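Local coordinates for protein ALDH21) (Physcomitrella patens subsp. patens, PDB 5MZ5) that oxidises succinic semialdehyde to succinate with NADP(+) as coenzyme, as a member of the aldehyde dehydrogenase family, at residues A[207-212]-A[239-244]; A[180-185]-A[260-265]; A[322-327]-A[413-418]; A[287-292]-A[436-441]; A[123-128]-A[189-194]. All coordinates share one frame; numbering follows the deposited sequence.

Following the chain from the N terminus, interaction 5 opens first, at the end of helix 115-126. Before it closes at 189-194, interaction 2 opens on strand 182-185, and the two loops therefore cross. Interaction 1, between strands 209-212 and 239-241, is nested inside the loop that interaction 2 closes at 260-265. Strands 209-212 and 182-185 are neighbours, which merges the two contacts into one parallel Rossmann-type sheet. The chain then passes into a second sheet. Here interaction 4 opens at 287-292 and closes at 436-441, with interaction 3 (322-327 with 413-418) nested inside it; neighbouring strands 290-294 and 323-329 join the two. Phe416 packs on Asn189, so interactions 3 and 5 touch.

Interaction 1 (A[207-212]-A[239-244]); sequences CPFVLK and FSILPV
Leu211 and Ser240 make the straightest bond of this parallel strand pair: Leu211 N donates to Ser240 O at 2.8 Å with an N-H...O angle of 177°. Leu242 N to Leu211 O follows at 2.9 Å, and Ser240 N to Phe209 O, at 3.2 Å, is longer and more bent. Past the last strand bond a water takes over, accepting from Lys212 NZ at 2.8 Å and from Val244 N at 3.0 Å. The packing divides by sheet face. Beneath helix 219-229, Phe239 CB sits over the face of the Phe209 ring, 3.4 Å from CZ, in a CH-pi contact. Phe209 has its CG lodged between its own backbone N and carbonyl carbon (chi1 64°), which turns the ring toward its neighbour. Alongside, Leu211 CD2 meets Ile241 CG2 at 3.9 Å. On the other face, covered by helix 75-94, Val210 CG1 touches Leu242 CD1. These strands belong to a beta-alpha-beta unit of the Rossmann fold, with 239-241 the outermost strand within the chain. Lys212 binds NADP(+), and its extended aliphatic stem crosses Val244 before the ammonium meets the water. A mostly apolar strand pair thus carries a charged tip at its C-terminal end, its reach probably steadied by that water.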
# COMPACT_ATOMS: atom_id res chain seq x y z
N CYS A 207 19.90 -11.66 2.48
CA CYS A 207 19.97 -13.02 3.03
C CYS A 207 21.18 -13.74 2.45
O CYS A 207 21.24 -13.85 1.23
CB CYS A 207 18.71 -13.82 2.69
SG CYS A 207 17.29 -13.47 3.74
N PRO A 208 22.06 -14.36 3.26
CA PRO A 208 23.10 -15.22 2.67
C PRO A 208 22.43 -16.53 2.19
O PRO A 208 21.35 -16.90 2.67
CB PRO A 208 24.06 -15.47 3.84
CG PRO A 208 23.19 -15.38 5.05
CD PRO A 208 22.11 -14.37 4.74
N PHE A 209 23.04 -17.23 1.23
CA PHE A 209 22.41 -18.43 0.71
C PHE A 209 23.41 -19.50 0.30
O PHE A 209 24.55 -19.20 -0.02
CB PHE A 209 21.47 -18.09 -0.48
CG PHE A 209 22.16 -17.52 -1.70
CD1 PHE A 209 22.67 -18.37 -2.68
CD2 PHE A 209 22.34 -16.15 -1.85
CE1 PHE A 209 23.35 -17.85 -3.80
CE2 PHE A 209 23.00 -15.63 -2.97
CZ PHE A 209 23.49 -16.48 -3.94
N VAL A 210 22.95 -20.76 0.26
CA VAL A 210 23.69 -21.92 -0.24
C VAL A 210 22.80 -22.51 -1.32
O VAL A 210 21.68 -22.94 -1.03
CB VAL A 210 24.12 -22.96 0.84
CG1 VAL A 210 25.01 -24.03 0.23
CG2 VAL A 210 24.83 -22.28 2.00
N LEU A 211 23.27 -22.48 -2.56
CA LEU A 211 22.51 -22.99 -3.68
C LEU A 211 23.02 -24.33 -4.17
O LEU A 211 24.22 -24.51 -4.40
CB LEU A 211 22.44 -21.95 -4.84
CG LEU A 211 21.96 -22.43 -6.24
CD1 LEU A 211 20.46 -22.74 -6.25
CD2 LEU A 211 22.28 -21.40 -7.25
N LYS A 212 22.06 -25.27 -4.34
CA LYS A 212 22.30 -26.57 -4.91
C LYS A 212 21.70 -26.51 -6.33
O LYS A 212 20.49 -26.64 -6.49
CB LYS A 212 21.65 -27.70 -4.08
CG LYS A 212 21.99 -29.11 -4.60
CD LYS A 212 20.98 -30.16 -4.11
CE LYS A 212 21.19 -31.52 -4.74
NZ LYS A 212 20.78 -31.57 -6.17
N PHE A 239 27.49 -16.22 -0.22
CA PHE A 239 26.97 -17.23 -1.12
C PHE A 239 27.89 -18.42 -1.28
O PHE A 239 29.11 -18.30 -1.16
CB PHE A 239 26.62 -16.62 -2.50
CG PHE A 239 27.79 -16.40 -3.43
CD1 PHE A 239 28.59 -15.26 -3.32
CD2 PHE A 239 28.13 -17.35 -4.39
CE1 PHE A 239 29.69 -15.07 -4.16
CE2 PHE A 239 29.24 -17.16 -5.23
CZ PHE A 239 30.01 -16.03 -5.10
N SER A 240 27.28 -19.55 -1.60
CA SER A 240 27.91 -20.80 -1.99
C SER A 240 27.01 -21.40 -3.05
O SER A 240 25.78 -21.34 -2.92
CB SER A 240 28.06 -21.75 -0.81
OG SER A 240 29.16 -21.37 -0.01
N ILE A 241 27.61 -21.91 -4.13
CA ILE A 241 26.91 -22.58 -5.24
C ILE A 241 27.66 -23.91 -5.45
O ILE A 241 28.79 -23.92 -5.94
CB ILE A 241 26.76 -21.74 -6.54
CG1 ILE A 241 26.04 -20.39 -6.25
CG2 ILE A 241 26.02 -22.55 -7.67
CD1 ILE A 241 26.16 -19.38 -7.32
N LEU A 242 27.04 -25.00 -4.96
CA LEU A 242 27.62 -26.33 -4.98
C LEU A 242 26.72 -27.42 -5.60
O LEU A 242 25.70 -27.78 -5.00
CB LEU A 242 28.03 -26.80 -3.56
CG LEU A 242 28.39 -25.77 -2.49
CD1 LEU A 242 27.89 -26.24 -1.13
CD2 LEU A 242 29.90 -25.58 -2.42
N PRO A 243 27.09 -28.00 -6.77
CA PRO A 243 26.35 -29.18 -7.28
C PRO A 243 26.70 -30.30 -6.29
O PRO A 243 27.86 -30.47 -5.90
CB PRO A 243 26.97 -29.41 -8.67
CG PRO A 243 27.81 -28.19 -8.94
CD PRO A 243 28.26 -27.71 -7.61
N VAL A 244 25.68 -30.96 -5.76
CA VAL A 244 25.88 -31.92 -4.67
C VAL A 244 25.43 -33.34 -5.07
O VAL A 244 24.45 -33.52 -5.82
CB VAL A 244 25.19 -31.36 -3.38
CG1 VAL A 244 24.95 -32.41 -2.31
CG2 VAL A 244 25.99 -30.20 -2.79
O HOH W 1 23.17 -30.81 -7.42

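Interaction 2 (A[180-185]-A[260-265]); sequences GPVSMV and LLTFTG
Val185 and Phe263 meet at the centre of the Rossmann-fold sheet, where parallel strands 182-185 and 260-264 join its two halves. Val185 CG1, anti to the backbone N (chi1 -178°), points at the edge of the Phe263 ring, 3.5 Å from CD1. The two side chains lie askew, not stacked, and helix 267-276 covers them through Met273. Farther along the same face Leu261 CD1 comes within 3.7 Å of Ser183 OG, whose hydroxyl is hydrogen-bonded to Phe252 O. On the other face Val182 and Leu260 run side by side, with CG1 and CD2 4.1 Å apart. Thr262 CG2 touches Val182 CG1, at 3.7 Å, and Met184 CG, both on the neighbouring strand. With OG1 anti to the backbone N (chi1 176°), Thr262 puts its hydroxyl on Lys198 NZ. Thr264 OG1 shares that ammonium, which ties the strand to helix 193-205. Just beyond, Gly265 probably begins the glycine-rich turn of the fold, in which Ser266 binds NADP(+). Four backbone bonds fix the pairing, from Ser183 N to Leu260 O at 2.8 Å, through Thr262 N to Ser183 O and Val185 N to Thr262 O, to Thr264 N donating to Val185 O at 3.1 Å.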
# COMPACT_ATOMS: atom_id res chain seq x y z
N GLY A 180 17.27 -14.75 7.28
CA GLY A 180 18.55 -15.38 7.57
C GLY A 180 19.02 -16.28 6.45
O GLY A 180 18.51 -16.15 5.34
N PRO A 181 19.94 -17.25 6.73
CA PRO A 181 20.42 -18.16 5.65
C PRO A 181 19.33 -18.95 4.91
O PRO A 181 18.42 -19.51 5.51
CB PRO A 181 21.41 -19.08 6.38
CG PRO A 181 21.88 -18.28 7.57
CD PRO A 181 20.62 -17.54 8.01
N VAL A 182 19.42 -18.93 3.58
CA VAL A 182 18.45 -19.56 2.69
C VAL A 182 19.05 -20.76 1.98
O VAL A 182 20.13 -20.67 1.39
CB VAL A 182 17.84 -18.54 1.68
CG1 VAL A 182 16.84 -19.21 0.72
CG2 VAL A 182 17.19 -17.34 2.38
N SER A 183 18.33 -21.90 2.03
CA SER A 183 18.67 -23.12 1.30
C SER A 183 17.91 -23.05 -0.04
O SER A 183 16.68 -22.90 -0.04
CB SER A 183 18.26 -24.36 2.07
OG SER A 183 18.52 -25.49 1.27
N MET A 184 18.63 -23.12 -1.16
CA MET A 184 18.04 -23.04 -2.51
C MET A 184 18.34 -24.28 -3.28
O MET A 184 19.49 -24.72 -3.31
CB MET A 184 18.54 -21.80 -3.29
CG MET A 184 18.36 -20.49 -2.57
SD MET A 184 19.18 -19.16 -3.48
CE MET A 184 18.60 -17.80 -2.57
N VAL A 185 17.30 -24.87 -3.88
CA VAL A 185 17.39 -26.07 -4.71
C VAL A 185 16.65 -25.73 -6.00
O VAL A 185 15.45 -25.45 -5.97
CB VAL A 185 16.85 -27.35 -3.99
CG1 VAL A 185 17.00 -28.58 -4.89
CG2 VAL A 185 17.57 -27.57 -2.64
N LEU A 260 15.09 -20.80 5.85
CA LEU A 260 14.16 -21.00 4.75
C LEU A 260 14.73 -21.98 3.74
O LEU A 260 15.92 -21.93 3.42
CB LEU A 260 13.88 -19.64 4.06
CG LEU A 260 13.05 -19.65 2.74
CD1 LEU A 260 11.58 -20.00 2.99
CD2 LEU A 260 13.12 -18.30 2.06
N LEU A 261 13.86 -22.89 3.26
CA LEU A 261 14.14 -23.76 2.14
C LEU A 261 13.24 -23.28 0.97
O LEU A 261 12.02 -23.20 1.11
CB LEU A 261 13.87 -25.24 2.48
CG LEU A 261 13.73 -26.22 1.29
CD1 LEU A 261 15.02 -26.26 0.41
CD2 LEU A 261 13.38 -27.61 1.77
N THR A 262 13.84 -22.99 -0.18
CA THR A 262 13.11 -22.62 -1.40
C THR A 262 13.48 -23.62 -2.48
O THR A 262 14.65 -23.73 -2.90
CB THR A 262 13.24 -21.13 -1.78
OG1 THR A 262 12.56 -20.92 -3.02
CG2 THR A 262 14.67 -20.66 -1.89
N PHE A 263 12.48 -24.40 -2.90
CA PHE A 263 12.65 -25.47 -3.88
C PHE A 263 11.79 -25.27 -5.11
O PHE A 263 10.61 -24.89 -5.02
CB PHE A 263 12.35 -26.83 -3.22
CG PHE A 263 12.32 -28.03 -4.14
CD1 PHE A 263 13.48 -28.71 -4.47
CD2 PHE A 263 11.12 -28.47 -4.70
CE1 PHE A 263 13.46 -29.83 -5.30
CE2 PHE A 263 11.10 -29.58 -5.56
CZ PHE A 263 12.26 -30.26 -5.84
N THR A 264 12.40 -25.52 -6.27
CA THR A 264 11.74 -25.55 -7.57
C THR A 264 12.12 -26.87 -8.21
O THR A 264 13.31 -27.17 -8.36
CB THR A 264 12.05 -24.36 -8.47
OG1 THR A 264 11.63 -23.17 -7.82
CG2 THR A 264 11.32 -24.46 -9.83
N GLY A 265 11.12 -27.68 -8.52
CA GLY A 265 11.34 -28.98 -9.13
C GLY A 265 10.15 -29.91 -9.05
O GLY A 265 9.01 -29.46 -9.01

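Interaction 3 (A[322-327]-A[413-418]); sequences HMQRLY and EEIFGP
The Glu-Ile-Phe-Gly-Pro motif of aldehyde dehydrogenases, here within the 413-418 loop, is held by Gln324, with His322 packing beside it and linked through a water; both lie a few residues past Cys320. Glu414 of this loop binds NADP(+), and its OE2 accepts from Gly288 N. The Gln324 carboxamide bonds to the backbone on both sides of Glu414. Its NE2 donates to Glu413 O at 2.8 Å with the acceptor almost in the amide plane, while OE1 accepts from Ile415 N at 3.0 Å. This second bond is straight at hydrogen, 168°, yet the donor stands well above the carbonyl plane. OE1 also accepts from the water at 2.7 Å, which lies 2.8 Å from His322 ND1 in the plane of the imidazole and takes a weak bond from Phe416 N. Gripped from both ends, the carboxamide has its rotation fixed. CG is anti to the backbone N (chi1 -166°), and the extended chain reaches straight out to the loop, its CD 3.7 Å from Ile415 CG2. An alanine here would probably leave Ile415 N and Glu413 O without their mates and let the coenzyme-binding loop shift beside Glu414. His322 bounds the other end of the contact: Ile415 CG2 touches the ring edge at CE1, and that same CE1 lies 3.1 Å from Gly417 O, which approaches the ring obliquely.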
# COMPACT_ATOMS: atom_id res chain seq x y z
N HIS A 322 3.53 -25.37 -19.19
CA HIS A 322 3.28 -25.89 -20.53
C HIS A 322 1.76 -26.12 -20.70
O HIS A 322 1.12 -26.58 -19.76
CB HIS A 322 4.05 -27.22 -20.70
CG HIS A 322 3.49 -28.15 -21.74
ND1 HIS A 322 3.17 -29.47 -21.43
CD2 HIS A 322 3.26 -27.95 -23.06
CE1 HIS A 322 2.71 -29.99 -22.55
NE2 HIS A 322 2.75 -29.11 -23.56
N MET A 323 1.17 -25.74 -21.85
CA MET A 323 -0.26 -25.96 -22.08
C MET A 323 -0.45 -27.43 -22.47
O MET A 323 -0.19 -27.84 -23.60
CB MET A 323 -0.83 -25.00 -23.13
CG MET A 323 -2.32 -25.16 -23.40
SD MET A 323 -2.77 -24.32 -24.95
CE MET A 323 -2.16 -25.53 -26.15
N GLN A 324 -0.87 -28.25 -21.49
CA GLN A 324 -1.05 -29.68 -21.67
C GLN A 324 -2.44 -30.04 -22.20
O GLN A 324 -2.57 -31.02 -22.93
CB GLN A 324 -0.76 -30.42 -20.36
CG GLN A 324 -0.58 -31.93 -20.54
CD GLN A 324 -0.17 -32.59 -19.24
OE1 GLN A 324 0.75 -32.15 -18.55
NE2 GLN A 324 -0.87 -33.65 -18.87
N ARG A 325 -3.46 -29.26 -21.81
CA ARG A 325 -4.86 -29.53 -22.17
C ARG A 325 -5.50 -28.33 -22.87
O ARG A 325 -5.40 -27.19 -22.40
CB ARG A 325 -5.69 -29.94 -20.94
CG ARG A 325 -5.14 -31.16 -20.19
CD ARG A 325 -5.93 -31.43 -18.92
NE ARG A 325 -5.67 -30.45 -17.86
CZ ARG A 325 -6.62 -29.91 -17.09
NH1 ARG A 325 -6.29 -29.09 -16.11
NH2 ARG A 325 -7.90 -30.21 -17.30
N LEU A 326 -6.14 -28.60 -24.02
CA LEU A 326 -6.77 -27.58 -24.83
C LEU A 326 -8.25 -27.90 -25.01
O LEU A 326 -8.59 -28.94 -25.57
CB LEU A 326 -6.03 -27.47 -26.19
CG LEU A 326 -6.52 -26.45 -27.22
CD1 LEU A 326 -6.76 -25.04 -26.59
CD2 LEU A 326 -5.57 -26.39 -28.40
N TYR A 327 -9.12 -27.00 -24.52
CA TYR A 327 -10.59 -27.09 -24.56
C TYR A 327 -11.11 -26.05 -25.53
O TYR A 327 -10.91 -24.85 -25.33
CB TYR A 327 -11.18 -26.90 -23.14
CG TYR A 327 -10.70 -27.97 -22.18
CD1 TYR A 327 -11.33 -29.21 -22.10
CD2 TYR A 327 -9.56 -27.76 -21.40
CE1 TYR A 327 -10.85 -30.22 -21.27
CE2 TYR A 327 -9.06 -28.76 -20.57
CZ TYR A 327 -9.71 -29.99 -20.51
OH TYR A 327 -9.21 -30.98 -19.70
N GLU A 413 -1.47 -36.82 -15.07
CA GLU A 413 -0.17 -36.31 -14.62
C GLU A 413 0.44 -35.28 -15.56
O GLU A 413 0.03 -35.16 -16.71
CB GLU A 413 0.84 -37.48 -14.46
CG GLU A 413 0.34 -38.71 -13.71
CD GLU A 413 -0.04 -38.51 -12.26
OE1 GLU A 413 0.48 -37.58 -11.61
OE2 GLU A 413 -0.86 -39.32 -11.76
N GLU A 414 1.47 -34.59 -15.05
CA GLU A 414 2.27 -33.63 -15.79
C GLU A 414 3.12 -34.44 -16.78
O GLU A 414 3.90 -35.30 -16.36
CB GLU A 414 3.18 -32.84 -14.83
CG GLU A 414 4.10 -31.84 -15.52
CD GLU A 414 4.85 -30.94 -14.56
OE1 GLU A 414 5.48 -31.48 -13.63
OE2 GLU A 414 4.82 -29.70 -14.73
N ILE A 415 2.93 -34.21 -18.08
CA ILE A 415 3.68 -34.94 -19.09
C ILE A 415 5.11 -34.33 -19.25
O ILE A 415 6.06 -35.08 -19.45
CB ILE A 415 2.87 -35.08 -20.41
CG1 ILE A 415 3.44 -36.18 -21.32
CG2 ILE A 415 2.72 -33.75 -21.16
CD1 ILE A 415 2.32 -36.99 -22.16
N PHE A 416 5.26 -32.98 -19.12
CA PHE A 416 6.55 -32.28 -19.26
C PHE A 416 7.25 -32.65 -20.61
O PHE A 416 8.43 -33.00 -20.65
CB PHE A 416 7.43 -32.56 -18.01
CG PHE A 416 8.17 -31.38 -17.44
CD1 PHE A 416 7.48 -30.37 -16.77
CD2 PHE A 416 9.56 -31.29 -17.53
CE1 PHE A 416 8.16 -29.29 -16.20
CE2 PHE A 416 10.24 -30.20 -16.97
CZ PHE A 416 9.54 -29.21 -16.32
N GLY A 417 6.47 -32.61 -21.69
CA GLY A 417 6.89 -32.97 -23.03
C GLY A 417 6.06 -32.27 -24.09
O GLY A 417 5.07 -31.61 -23.75
N PRO A 418 6.43 -32.38 -25.39
CA PRO A 418 5.67 -31.63 -26.41
C PRO A 418 4.38 -32.35 -26.81
O PRO A 418 4.24 -32.81 -27.95
CB PRO A 418 6.69 -31.46 -27.55
CG PRO A 418 7.56 -32.69 -27.44
CD PRO A 418 7.57 -33.12 -25.99
O HOH W 2 2.95 -30.58 -18.87

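Interaction 4 (A[287-292]-A[436-441]); sequences GGNAPC and NNTHYG
Thr438 OG1 accepts from Tyr440 N at 3.3 Å, nearly straight at 169°, and lies 3.8 Å from Asn289 CB across the contact. That bond closes an ST turn in the loop after helix 428-435, and the turn faces the Gly-Gly-Asn run leading into strand 290-294. The run follows Glu285 and Leu286 of the NADP(+) site, so the contact lies where the chain passes from the coenzyme-binding sheet to the second sheet. What crosses between the segments is mostly the Tyr440 ring laid on backbone. Gly288 C stands 3.8 Å above one face, near the rim, and Gly288 CA is 3.7 Å from Tyr440 CD1. On the opposite face His439 ND1 lies 3.9 Å above the plane, near the rim. Tyr440 CD2 presses on Asn289 CB at 3.4 Å, the closest approach between the segments. With CG anti to its own carbonyl carbon (chi1 -57°), the ring reaches past the glycines and brings OH to Glu414 N, which donates to it. An alanine here would probably open a gap between Gly288 and His439 and leave Glu414 N without its acceptor. The Asn289 carboxamide is occupied at both ends, ND2 giving to Arg411 O and OD1 receiving from Arg325 NE. One serine bridges the two segments: Ser487 OG is hydrogen-bonded to both Gly287 O and Gly441 N.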
# COMPACT_ATOMS: atom_id res chain seq x y z
N GLY A 287 5.31 -28.67 -10.30
CA GLY A 287 4.72 -28.82 -11.62
C GLY A 287 3.29 -28.36 -11.83
O GLY A 287 2.65 -27.81 -10.93
N GLY A 288 2.79 -28.60 -13.03
CA GLY A 288 1.42 -28.27 -13.39
C GLY A 288 0.86 -29.13 -14.49
O GLY A 288 1.55 -30.00 -15.03
N ASN A 289 -0.41 -28.93 -14.79
CA ASN A 289 -1.11 -29.63 -15.88
C ASN A 289 -2.09 -28.57 -16.39
O ASN A 289 -3.31 -28.66 -16.20
CB ASN A 289 -1.81 -30.90 -15.37
CG ASN A 289 -2.56 -31.72 -16.39
OD1 ASN A 289 -2.85 -31.28 -17.52
ND2 ASN A 289 -2.91 -32.93 -16.00
N ALA A 290 -1.49 -27.52 -17.00
CA ALA A 290 -2.17 -26.33 -17.44
C ALA A 290 -3.16 -26.50 -18.60
O ALA A 290 -2.80 -26.94 -19.70
CB ALA A 290 -1.17 -25.24 -17.79
N PRO A 291 -4.42 -26.08 -18.35
CA PRO A 291 -5.43 -26.12 -19.41
C PRO A 291 -5.60 -24.74 -20.10
O PRO A 291 -5.23 -23.70 -19.56
CB PRO A 291 -6.69 -26.50 -18.64
CG PRO A 291 -6.49 -25.86 -17.28
CD PRO A 291 -5.01 -25.63 -17.08
N CYS A 292 -6.23 -24.73 -21.27
CA CYS A 292 -6.57 -23.49 -21.97
C CYS A 292 -7.95 -23.65 -22.58
O CYS A 292 -8.21 -24.66 -23.21
CB CYS A 292 -5.53 -23.11 -23.02
SG CYS A 292 -5.78 -21.47 -23.77
N ASN A 436 -10.40 -27.28 -13.94
CA ASN A 436 -10.18 -27.51 -12.52
C ASN A 436 -10.08 -28.97 -12.15
O ASN A 436 -9.66 -29.26 -11.03
CB ASN A 436 -11.28 -26.82 -11.68
CG ASN A 436 -11.23 -25.33 -11.73
OD1 ASN A 436 -10.19 -24.71 -12.03
ND2 ASN A 436 -12.34 -24.70 -11.40
N ASN A 437 -10.47 -29.88 -13.07
CA ASN A 437 -10.47 -31.34 -12.86
C ASN A 437 -9.04 -31.90 -12.99
O ASN A 437 -8.70 -32.63 -13.95
CB ASN A 437 -11.50 -32.04 -13.79
CG ASN A 437 -11.74 -33.49 -13.44
OD1 ASN A 437 -11.33 -33.96 -12.38
ND2 ASN A 437 -12.40 -34.23 -14.32
N THR A 438 -8.21 -31.54 -12.01
CA THR A 438 -6.79 -31.87 -11.93
C THR A 438 -6.32 -31.70 -10.49
O THR A 438 -6.94 -30.96 -9.72
CB THR A 438 -5.97 -30.96 -12.92
OG1 THR A 438 -4.58 -31.28 -12.82
CG2 THR A 438 -6.16 -29.46 -12.66
N HIS A 439 -5.20 -32.35 -10.13
CA HIS A 439 -4.60 -32.24 -8.81
C HIS A 439 -3.51 -31.16 -8.78
O HIS A 439 -2.95 -30.87 -7.73
CB HIS A 439 -4.13 -33.61 -8.27
CG HIS A 439 -3.11 -34.33 -9.11
ND1 HIS A 439 -1.74 -34.25 -8.83
CD2 HIS A 439 -3.29 -35.20 -10.13
CE1 HIS A 439 -1.14 -35.07 -9.69
NE2 HIS A 439 -2.03 -35.66 -10.50
N TYR A 440 -3.30 -30.50 -9.92
CA TYR A 440 -2.38 -29.36 -10.06
C TYR A 440 -3.21 -28.06 -10.05
O TYR A 440 -4.44 -28.12 -10.09
CB TYR A 440 -1.56 -29.49 -11.35
CG TYR A 440 -0.76 -30.77 -11.47
CD1 TYR A 440 0.52 -30.87 -10.91
CD2 TYR A 440 -1.26 -31.87 -12.16
CE1 TYR A 440 1.27 -32.04 -11.05
CE2 TYR A 440 -0.51 -33.03 -12.31
CZ TYR A 440 0.76 -33.12 -11.75
OH TYR A 440 1.48 -34.29 -11.90
N GLY A 441 -2.55 -26.91 -9.98
CA GLY A 441 -3.23 -25.62 -9.98
C GLY A 441 -2.30 -24.44 -10.14
O GLY A 441 -2.34 -23.51 -9.35

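Interaction 5 (A[123-128]-A[189-194]); sequences TMESGK and NFPLNL
Lys128 NZ gives a hydrogen bond to Asn189 O at 2.8 Å, approaching in the plane of that carbonyl. The same ammonium stands over one face of the Phe190 ring in a cation-pi contact, 3.8 Å from the centroid and 17° off the normal, displaced toward CD2. Bends at chi3 (61°) and chi4 fold the end of the chain, and the side chain meets the ring at about a right angle. Beside this pair, Pro191 packs against the end of helix 115-126: its CG lies 3.8 Å from Glu125 OE2 and 4.3 Å from Ser126 CB. Trp188, Asn189, Phe190 and Pro191 form the Trp-Asn-Phe-Pro motif of aldehyde dehydrogenases. Asn189 binds succinate, and its side-chain amide is consistent with the oxyanion-hole asparagine of the family. The lysine holds the backbone carbonyl of this same residue. The second shell fixes the lysine in turn: Glu136 OE2 makes a salt bridge to NZ, which would probably offset the buried charge, and Gln315 OE1 a hydrogen bond. Glu136 OE1 also accepts from Leu192 N and Asn193 N, at the start of helix 193-205. Glu125 is tied to helix 219-229, OE2 bonding to Ser220 OG and OE1 to Leu219 N. Where helix 115-126 ends, Gly127 takes a positive phi, Ser126 OG, also hydrogen-bonded to Leu122 O, accepts from Lys128 N at 3.3 Å in an ST turn, and Thr123 OG1 donates to Lys128 O at 2.9 Å.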
# COMPACT_ATOMS: atom_id res chain seq x y z
N THR A 123 21.90 -23.45 -23.92
CA THR A 123 21.47 -24.37 -24.97
C THR A 123 22.22 -25.71 -24.87
O THR A 123 21.61 -26.77 -24.94
CB THR A 123 21.64 -23.70 -26.34
OG1 THR A 123 20.59 -22.75 -26.44
CG2 THR A 123 21.54 -24.69 -27.52
N MET A 124 23.54 -25.63 -24.67
CA MET A 124 24.41 -26.79 -24.53
C MET A 124 23.97 -27.71 -23.36
O MET A 124 23.73 -28.90 -23.57
CB MET A 124 25.88 -26.33 -24.41
CG MET A 124 26.91 -27.45 -24.39
SD MET A 124 27.08 -28.17 -22.74
CE MET A 124 28.10 -26.91 -21.95
N GLU A 125 23.87 -27.15 -22.13
CA GLU A 125 23.55 -27.98 -20.97
C GLU A 125 22.06 -28.33 -20.81
O GLU A 125 21.76 -29.28 -20.10
CB GLU A 125 24.09 -27.35 -19.69
CG GLU A 125 23.32 -26.13 -19.22
CD GLU A 125 23.73 -25.59 -17.87
OE1 GLU A 125 24.51 -26.27 -17.17
OE2 GLU A 125 23.25 -24.49 -17.49
N SER A 126 21.14 -27.53 -21.40
CA SER A 126 19.72 -27.80 -21.22
C SER A 126 19.06 -28.43 -22.44
O SER A 126 18.00 -29.05 -22.31
CB SER A 126 18.97 -26.54 -20.79
OG SER A 126 18.77 -25.66 -21.88
N GLY A 127 19.67 -28.25 -23.61
CA GLY A 127 19.11 -28.74 -24.86
C GLY A 127 18.03 -27.84 -25.43
O GLY A 127 17.40 -28.19 -26.43
N LYS A 128 17.77 -26.67 -24.81
CA LYS A 128 16.74 -25.76 -25.31
C LYS A 128 17.25 -25.00 -26.54
O LYS A 128 18.43 -24.65 -26.59
CB LYS A 128 16.17 -24.83 -24.22
CG LYS A 128 17.06 -23.64 -23.80
CD LYS A 128 16.41 -22.78 -22.72
CE LYS A 128 16.14 -23.54 -21.44
NZ LYS A 128 14.91 -23.04 -20.76
N ASN A 189 15.09 -27.34 -16.04
CA ASN A 189 14.32 -26.83 -17.20
C ASN A 189 14.55 -25.32 -17.52
O ASN A 189 14.45 -24.94 -18.70
CB ASN A 189 12.84 -27.16 -17.10
CG ASN A 189 12.12 -26.56 -15.92
OD1 ASN A 189 12.37 -26.89 -14.76
ND2 ASN A 189 11.14 -25.75 -16.20
N PHE A 190 14.84 -24.48 -16.51
CA PHE A 190 15.22 -23.06 -16.74
C PHE A 190 16.39 -22.86 -15.77
O PHE A 190 16.20 -22.24 -14.71
CB PHE A 190 14.08 -22.07 -16.45
CG PHE A 190 13.06 -21.92 -17.55
CD1 PHE A 190 11.99 -22.81 -17.66
CD2 PHE A 190 13.14 -20.87 -18.46
CE1 PHE A 190 11.05 -22.68 -18.69
CE2 PHE A 190 12.20 -20.74 -19.49
CZ PHE A 190 11.15 -21.64 -19.59
N PRO A 191 17.58 -23.45 -16.06
CA PRO A 191 18.67 -23.42 -15.08
C PRO A 191 19.29 -22.07 -14.77
O PRO A 191 20.11 -21.98 -13.84
CB PRO A 191 19.70 -24.39 -15.65
CG PRO A 191 19.43 -24.42 -17.09
CD PRO A 191 17.96 -24.22 -17.26
N LEU A 192 18.92 -21.03 -15.51
CA LEU A 192 19.41 -19.69 -15.21
C LEU A 192 18.29 -18.86 -14.58
O LEU A 192 18.46 -18.35 -13.47
CB LEU A 192 20.01 -19.03 -16.46
CG LEU A 192 20.56 -17.61 -16.27
CD1 LEU A 192 21.86 -17.61 -15.46
CD2 LEU A 192 20.75 -16.92 -17.61
N ASN A 193 17.14 -18.74 -15.27
CA ASN A 193 16.00 -17.96 -14.81
C ASN A 193 15.41 -18.45 -13.49
O ASN A 193 15.10 -17.62 -12.64
CB ASN A 193 14.91 -17.83 -15.89
CG ASN A 193 13.80 -16.86 -15.51
OD1 ASN A 193 12.71 -17.26 -15.12
ND2 ASN A 193 14.11 -15.59 -15.43
N LEU A 194 15.25 -19.76 -13.31
CA LEU A 194 14.65 -20.27 -12.08
C LEU A 194 15.64 -20.23 -10.91
O LEU A 194 15.21 -20.24 -9.75
CB LEU A 194 13.96 -21.63 -12.26
CG LEU A 194 12.66 -21.55 -13.14
CD1 LEU A 194 12.08 -22.94 -13.46
CD2 LEU A 194 11.59 -20.67 -12.50